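PDB 1LRZ: aminoacyltransferase FemA, which catalyses addition of glycines 2 and 3 to the pentaglycine interpeptide bridge of Staphylococcus aureus peptidoglycan, using glycyl-tRNA as donor. Local coordinates for residues Ile313-Phe317 with Ala329-Ser333; Arg235-Pro239 with Gly316-Pro322. Residues are numbered along the deposited sequence.

How the contacts relate
Both contacts use strand 310-320, with one neighbouring strand on each of its edges. Contact 1 pairs it with 325-332, the strand that follows it in a hairpin; contact 2 pairs it with 236-244, from which the chain departs into the long helices 245-272 and 277-307 before returning. The contact centres lie about 13 Å apart, and Gly-316 and Phe-317 belong to both. Gly-316 N reaches Pro-239 O at 3.1 Å in contact 2, while Phe-317 N reaches Ala-329 O at 2.7 Å in contact 1, so successive amides serve opposite edges. Ala-315 CB also touches Pro-239 O at 3.6 Å.

Contact 1: residues Ile313-Phe317 with Ala329-Ser333; sequences ISAGF and AGGTS
Residues 313-317 and 329-332 are extended strands running antiparallel, their axes 4.6 Å apart at closest approach and 177° between their directions; Ser-333 begins the loop beyond. Ser-314 faces Thr-332 (CA-CA 4.1 Å) and Gly-316 faces Gly-330 (CA-CA 4.0 Å) as non-hydrogen-bonded pairs, while Ala-315/Gly-331 (CA-CA 5.7 Å) and Phe-317/Ala-329 (CA-CA 5.2 Å) are hydrogen-bonded pairs. Ala-315 N to Gly-331 O and Gly-331 N to Ala-315 O both measure 3.0 Å. Phe-317 N gives a short bond to Ala-329 O, 2.7 Å, but the return from Ala-329 N to Phe-317 O is weak at 3.5 Å. Ser-333 N bonds Ile-313 O at 3.0 Å. On its other edge the first strand carries a classic beta bulge, Ile-313 and Ser-314 both facing Ala-241; Ile-313 departs from extended geometry there, with psi near -18°. This is part of the ladder of the hairpin formed by strands 310-320 and 325-332, within a mixed sheet of this FemABX enzyme. Gly-330 lets the chains close up: a CB on it would sit 2.9 Å from Ala-315 O, a clash. Ser-314 (chi1 t) and Thr-332 (chi1 m) lie on the face covered by helix 341-355, and their hydroxyls, Ser-314 OG and Thr-332 OG1, share a hydrogen bond of 2.6 Å. On the reverse face Phe-317 CB meets Ala-329 CB at 4.4 Å. The Phe-317 ring, chi1 t, leads away from the second strand to meet Phe-204 and, edge-to-face, Tyr-225, while Ala-315 packs on Phe-204 and Phe-207.

Contact 2: residues Arg235-Pro239 with Gly316-Pro322; sequences RVLVP and GFFFINP
Two antiparallel strands, neighbours in the mixed sheet, meet here: 236-244, which leads into the long helical arm, and 310-320, which follows it. Arg-235 has the most surface covered. Its side chain reaches along the second segment, and NH2 donates to Asn-321 OD1 at 3.0 Å while NH1 forms a salt bridge with Asp-16. Ile-320 is next: its N bonds Arg-235 O at 2.7 Å, and its side chain (chi1 m, chi2 p) brings CD1 to 3.9 Å from Leu-237 CB, against Tyr-352 of helix 341-355, which Leu-237 also touches. From there Val-236 faces Phe-319 as a non-hydrogen-bonded pair (CA-CA 4.5 Å) and Leu-237 faces Phe-318 as a hydrogen-bonded one (CA-CA 5.2 Å), with Leu-237 N to Phe-318 O at 2.9 Å and Phe-318 N to Leu-237 O at 2.8 Å. Farther along, Pro-239 O accepts Gly-316 N at 3.1 Å, and Pro-239 CG rests 3.6 Å from Phe-318 CE1. On the opposite face Val-236 CG2 makes a CH-pi contact, 4.0 Å from the Phe-317 ring centroid. One water gives a hydrogen to Arg-235 O at 2.9 Å and accepts one from Asn-321 ND2, also at 2.9 Å.

Contact 1: residues Ile313-Phe317 with Ala329-Ser333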
# COMPACT_ATOMS: atom_id res chain seq x y z
N ILE A 313 -15.95 -9.77 2.37
CA ILE A 313 -16.46 -8.40 2.37
C ILE A 313 -15.48 -7.29 1.99
O ILE A 313 -15.90 -6.18 1.66
CB ILE A 313 -17.09 -8.08 3.73
CG1 ILE A 313 -16.05 -8.25 4.85
CG2 ILE A 313 -18.28 -9.02 3.98
CD1 ILE A 313 -16.52 -7.71 6.19
N SER A 314 -14.18 -7.59 2.03
CA SER A 314 -13.17 -6.60 1.66
C SER A 314 -11.84 -7.32 1.46
O SER A 314 -11.59 -8.35 2.09
CB SER A 314 -13.04 -5.54 2.77
OG SER A 314 -12.24 -4.44 2.37
N ALA A 315 -11.00 -6.80 0.57
CA ALA A 315 -9.70 -7.41 0.33
C ALA A 315 -8.70 -6.37 -0.13
O ALA A 315 -9.08 -5.30 -0.63
CB ALA A 315 -9.83 -8.52 -0.73
N GLY A 316 -7.42 -6.69 0.05
CA GLY A 316 -6.36 -5.79 -0.36
C GLY A 316 -5.17 -6.57 -0.87
O GLY A 316 -4.98 -7.74 -0.52
N PHE A 317 -4.38 -5.91 -1.70
CA PHE A 317 -3.17 -6.51 -2.28
C PHE A 317 -2.03 -5.67 -1.70
O PHE A 317 -1.92 -4.47 -1.98
CB PHE A 317 -3.21 -6.37 -3.80
CG PHE A 317 -2.35 -7.36 -4.51
CD1 PHE A 317 -2.79 -8.67 -4.71
CD2 PHE A 317 -1.11 -6.99 -5.00
CE1 PHE A 317 -2.01 -9.58 -5.40
CE2 PHE A 317 -0.31 -7.91 -5.70
CZ PHE A 317 -0.77 -9.21 -5.89
N ALA A 329 -3.59 -2.09 -3.88
CA ALA A 329 -4.92 -2.11 -4.46
C ALA A 329 -5.87 -2.82 -3.52
O ALA A 329 -5.45 -3.68 -2.73
CB ALA A 329 -4.89 -2.83 -5.81
N GLY A 330 -7.14 -2.47 -3.60
CA GLY A 330 -8.12 -3.11 -2.75
C GLY A 330 -9.54 -2.73 -3.11
O GLY A 330 -9.76 -1.83 -3.93
N GLY A 331 -10.49 -3.41 -2.50
CA GLY A 331 -11.89 -3.14 -2.76
C GLY A 331 -12.75 -3.66 -1.63
O GLY A 331 -12.33 -4.56 -0.89
N THR A 332 -13.94 -3.10 -1.51
CA THR A 332 -14.88 -3.50 -0.47
C THR A 332 -16.29 -3.64 -1.04
O THR A 332 -16.71 -2.83 -1.87
CB THR A 332 -14.88 -2.47 0.67
OG1 THR A 332 -13.58 -2.46 1.28
CG2 THR A 332 -15.93 -2.81 1.73
N SER A 333 -17.02 -4.67 -0.62
CA SER A 333 -18.37 -4.88 -1.10
C SER A 333 -19.30 -3.76 -0.63
O SER A 333 -19.40 -3.49 0.56
CB SER A 333 -18.89 -6.22 -0.59
OG SER A 333 -20.29 -6.35 -0.83

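Contact 2: residues Arg235-Pro239 with Gly316-Pro322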
# COMPACT_ATOMS: atom_id res chain seq x y z
N ARG A 235 6.91 -11.32 -0.18
CA ARG A 235 6.87 -9.86 -0.16
C ARG A 235 5.54 -9.32 -0.66
O ARG A 235 5.41 -8.14 -0.99
CB ARG A 235 8.06 -9.30 -0.91
CG ARG A 235 9.34 -9.82 -0.28
CD ARG A 235 10.46 -8.85 -0.37
NE ARG A 235 11.65 -9.35 0.30
CZ ARG A 235 12.76 -8.64 0.42
NH1 ARG A 235 13.83 -9.14 1.04
NH2 ARG A 235 12.79 -7.40 -0.07
N VAL A 236 4.56 -10.21 -0.74
CA VAL A 236 3.21 -9.82 -1.12
C VAL A 236 2.22 -10.61 -0.27
O VAL A 236 2.43 -11.79 0.00
CB VAL A 236 2.94 -10.07 -2.64
CG1 VAL A 236 3.21 -11.52 -3.00
CG2 VAL A 236 1.50 -9.71 -2.96
N LEU A 237 1.15 -9.95 0.17
CA LEU A 237 0.12 -10.60 0.97
C LEU A 237 -1.21 -10.08 0.47
O LEU A 237 -1.32 -8.92 0.06
CB LEU A 237 0.30 -10.28 2.47
CG LEU A 237 1.42 -11.01 3.21
CD1 LEU A 237 1.51 -10.50 4.65
CD2 LEU A 237 1.14 -12.52 3.17
N VAL A 238 -2.22 -10.95 0.51
CA VAL A 238 -3.56 -10.62 0.03
C VAL A 238 -4.59 -10.86 1.13
O VAL A 238 -5.31 -11.86 1.11
CB VAL A 238 -3.95 -11.49 -1.20
CG1 VAL A 238 -5.31 -11.06 -1.76
CG2 VAL A 238 -2.87 -11.39 -2.28
N PRO A 239 -4.65 -9.95 2.12
CA PRO A 239 -5.63 -10.16 3.19
C PRO A 239 -7.07 -10.03 2.69
O PRO A 239 -7.38 -9.17 1.87
CB PRO A 239 -5.26 -9.08 4.20
CG PRO A 239 -4.70 -7.96 3.33
CD PRO A 239 -3.86 -8.73 2.34
N GLY A 316 -7.42 -6.69 0.05
CA GLY A 316 -6.36 -5.79 -0.36
C GLY A 316 -5.17 -6.57 -0.87
O GLY A 316 -4.98 -7.74 -0.52
N PHE A 317 -4.38 -5.91 -1.70
CA PHE A 317 -3.17 -6.51 -2.28
C PHE A 317 -2.03 -5.67 -1.70
O PHE A 317 -1.92 -4.47 -1.98
CB PHE A 317 -3.21 -6.37 -3.80
CG PHE A 317 -2.35 -7.36 -4.51
CD1 PHE A 317 -2.79 -8.67 -4.71
CD2 PHE A 317 -1.11 -6.99 -5.00
CE1 PHE A 317 -2.01 -9.58 -5.40
CE2 PHE A 317 -0.31 -7.91 -5.70
CZ PHE A 317 -0.77 -9.21 -5.89
N PHE A 318 -1.17 -6.30 -0.89
CA PHE A 318 -0.09 -5.59 -0.23
C PHE A 318 1.33 -6.04 -0.55
O PHE A 318 1.60 -7.24 -0.62
CB PHE A 318 -0.24 -5.69 1.29
CG PHE A 318 -1.39 -4.90 1.86
CD1 PHE A 318 -2.70 -5.35 1.74
CD2 PHE A 318 -1.14 -3.71 2.55
CE1 PHE A 318 -3.76 -4.63 2.29
CE2 PHE A 318 -2.19 -2.98 3.10
CZ PHE A 318 -3.51 -3.44 2.97
N PHE A 319 2.23 -5.07 -0.72
CA PHE A 319 3.64 -5.37 -0.94
C PHE A 319 4.35 -5.13 0.39
O PHE A 319 4.10 -4.13 1.08
CB PHE A 319 4.21 -4.49 -2.05
CG PHE A 319 3.59 -4.76 -3.39
CD1 PHE A 319 3.20 -3.71 -4.22
CD2 PHE A 319 3.36 -6.07 -3.81
CE1 PHE A 319 2.58 -3.97 -5.45
CE2 PHE A 319 2.74 -6.33 -5.04
CZ PHE A 319 2.35 -5.28 -5.86
N ILE A 320 5.23 -6.06 0.76
CA ILE A 320 5.92 -5.96 2.04
C ILE A 320 7.43 -6.03 1.88
O ILE A 320 7.98 -7.01 1.41
CB ILE A 320 5.47 -7.11 3.00
CG1 ILE A 320 3.95 -7.04 3.22
CG2 ILE A 320 6.21 -7.02 4.32
CD1 ILE A 320 3.15 -7.67 2.12
N ASN A 321 8.09 -4.95 2.29
CA ASN A 321 9.53 -4.89 2.22
C ASN A 321 10.02 -4.21 3.48
O ASN A 321 9.24 -3.59 4.21
CB ASN A 321 9.95 -4.14 0.95
CG ASN A 321 9.57 -4.91 -0.31
OD1 ASN A 321 10.27 -5.83 -0.73
ND2 ASN A 321 8.43 -4.54 -0.91
N PRO A 322 11.32 -4.33 3.77
CA PRO A 322 11.86 -3.70 4.98
C PRO A 322 11.55 -2.21 5.15
O PRO A 322 11.33 -1.74 6.26
CB PRO A 322 13.36 -3.96 4.86
CG PRO A 322 13.40 -5.30 4.14
CD PRO A 322 12.37 -5.07 3.05
O HOH W 1 6.92 -6.28 -2.66